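Local atomic coordinates of pyroglutamyl-peptidase I (Fervidobacterium islandicum, PDB entry 6LTQ), a protein that probably removes N-terminal pyroglutamate residues from peptides, as a thermophilic member of the pyroglutamyl peptidase family of cysteine peptidases. Residues R91-A96 against A176-L181. Residues are numbered along the deposited sequence; the frame is centred on the assembly and turned at random.
Sequences RLERVA and ALFVHL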
# COMPACT_ATOMS: atom_id res chain seq x y z
N ARG D 91 -0.88 8.73 -14.24
CA ARG D 91 0.22 7.78 -14.31
C ARG D 91 0.77 7.75 -15.73
O ARG D 91 0.22 7.08 -16.62
CB ARG D 91 -0.25 6.41 -13.83
CG ARG D 91 0.79 5.32 -13.91
CD ARG D 91 0.29 4.08 -13.19
NE ARG D 91 0.80 2.85 -13.79
CZ ARG D 91 0.62 1.64 -13.27
NH1 ARG D 91 1.11 0.58 -13.89
NH2 ARG D 91 -0.04 1.51 -12.12
N LEU D 92 1.85 8.48 -15.94
CA LEU D 92 2.46 8.62 -17.26
C LEU D 92 3.40 7.44 -17.50
O LEU D 92 4.37 7.24 -16.76
CB LEU D 92 3.22 9.94 -17.34
CG LEU D 92 2.34 11.10 -16.88
CD1 LEU D 92 3.18 12.27 -16.48
CD2 LEU D 92 1.34 11.51 -17.98
N GLU D 93 3.11 6.66 -18.54
CA GLU D 93 3.82 5.42 -18.80
C GLU D 93 4.99 5.65 -19.75
O GLU D 93 4.80 6.12 -20.88
CB GLU D 93 2.86 4.37 -19.36
CG GLU D 93 1.74 4.00 -18.40
CD GLU D 93 2.21 3.19 -17.18
OE1 GLU D 93 3.42 2.90 -17.06
OE2 GLU D 93 1.33 2.82 -16.36
N ARG D 94 6.19 5.28 -19.32
CA ARG D 94 7.37 5.51 -20.13
C ARG D 94 7.75 4.31 -20.98
O ARG D 94 8.50 4.48 -21.95
CB ARG D 94 8.55 5.90 -19.23
CG ARG D 94 9.72 6.51 -19.96
CD ARG D 94 10.69 7.17 -19.03
NE ARG D 94 11.65 8.00 -19.76
CZ ARG D 94 12.54 8.80 -19.19
NH1 ARG D 94 12.61 8.89 -17.86
NH2 ARG D 94 13.35 9.52 -19.95
N VAL D 95 7.32 3.10 -20.61
CA VAL D 95 7.85 1.86 -21.17
C VAL D 95 6.70 1.00 -21.68
O VAL D 95 5.74 0.76 -20.95
CB VAL D 95 8.65 1.05 -20.12
CG1 VAL D 95 9.08 -0.31 -20.70
CG2 VAL D 95 9.84 1.84 -19.63
N ALA D 96 6.84 0.50 -22.91
CA ALA D 96 5.93 -0.50 -23.46
C ALA D 96 6.74 -1.74 -23.80
O ALA D 96 7.78 -1.63 -24.45
CB ALA D 96 5.19 0.03 -24.71
N ALA D 176 4.30 8.61 -29.41
CA ALA D 176 3.20 8.02 -28.68
C ALA D 176 3.49 8.15 -27.20
O ALA D 176 4.65 8.08 -26.77
CB ALA D 176 3.01 6.56 -29.07
N LEU D 177 2.42 8.39 -26.43
CA LEU D 177 2.46 8.44 -24.97
C LEU D 177 1.22 7.73 -24.45
O LEU D 177 0.12 7.89 -25.00
CB LEU D 177 2.53 9.89 -24.46
CG LEU D 177 2.52 10.14 -22.94
CD1 LEU D 177 3.76 9.52 -22.24
CD2 LEU D 177 2.43 11.61 -22.63
N PHE D 178 1.38 6.93 -23.39
CA PHE D 178 0.24 6.29 -22.74
C PHE D 178 0.04 6.91 -21.36
O PHE D 178 1.01 7.07 -20.60
CB PHE D 178 0.42 4.77 -22.61
CG PHE D 178 -0.86 4.07 -22.33
CD1 PHE D 178 -1.44 4.12 -21.06
CD2 PHE D 178 -1.55 3.42 -23.34
CE1 PHE D 178 -2.66 3.52 -20.81
CE2 PHE D 178 -2.77 2.82 -23.09
CZ PHE D 178 -3.33 2.87 -21.83
N VAL D 179 -1.20 7.26 -21.04
CA VAL D 179 -1.54 7.88 -19.75
C VAL D 179 -2.53 6.95 -19.06
O VAL D 179 -3.63 6.71 -19.58
CB VAL D 179 -2.12 9.29 -19.92
CG1 VAL D 179 -2.41 9.90 -18.54
CG2 VAL D 179 -1.14 10.18 -20.68
N HIS D 180 -2.10 6.31 -17.98
CA HIS D 180 -2.99 5.57 -17.12
C HIS D 180 -3.71 6.49 -16.14
O HIS D 180 -3.15 7.47 -15.65
CB HIS D 180 -2.24 4.48 -16.36
CG HIS D 180 -2.30 3.14 -17.02
ND1 HIS D 180 -1.19 2.35 -17.22
CD2 HIS D 180 -3.34 2.46 -17.56
CE1 HIS D 180 -1.55 1.23 -17.82
NE2 HIS D 180 -2.85 1.27 -18.05
N LEU D 181 -4.95 6.12 -15.82
CA LEU D 181 -5.88 6.96 -15.09
C LEU D 181 -6.43 6.23 -13.86
O LEU D 181 -6.71 5.02 -13.92
CB LEU D 181 -7.07 7.38 -15.98
CG LEU D 181 -6.70 8.08 -17.27
CD1 LEU D 181 -7.93 8.06 -18.22
CD2 LEU D 181 -6.23 9.50 -16.99
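His180 meets Glu93 through one short hydrogen bond: ND1 donates to OE2 at 2.7 Å along an almost straight N-H path (172°). The carboxylate oxygen sits in the imidazole plane, at the ring edge, whereas the carboxylate itself is turned nearly perpendicular to the ring and is approached on its anti side. The Glu93 chain bends at chi2 (-70°), which carries CD to within 3.5 Å of His180 ND1. The same OE2 is taken from the opposite face of its plane, on the syn side, by Arg91 NE at 2.6 Å in a salt bridge. Two donors thus grip one oxygen and restrict the swing of the carboxylate, while OE1 is hydrogen-bonded to Ser148 OG. Arg91 NH1 and NH2 are hydrogen-bonded to Thr150 O and Ser87 OG, respectively.

On the far side of the ring, His180 NE2 makes a hydrogen bond to OD2 of the cysteinesulfonic acid at position 156. An acid, a histidine and an oxidised cysteine in a row are consistent with the Cys-His-Glu triad of pyroglutamyl peptidases; the adjacent antiparallel strands 90-97 and 175-181 of the central mixed sheet supply Glu93 and His180, and the cysteine position comes just ahead of helix 158-170.

Backbone bonds set the spacing. Arg91 and His180 form a hydrogen-bonded pair, with Arg91 N to His180 O at 3.0 Å and His180 N to Arg91 O at 2.8 Å; Glu93 N adds a bond to Phe178 O.

Van der Waals contacts lie on both faces of the sheet. On the triad side, CB of Arg91 lies 3.8 Å from CB of His180, their side chains running alongside each other, and Phe178 CE1 rests over one face of the imidazole, displaced toward its rim. On the other, apolar Leu92 CD2 touches Val179 CG2 at 3.9 Å, with Leu92 continuing onto helix 131-140 and Val179 onto strand 77-83.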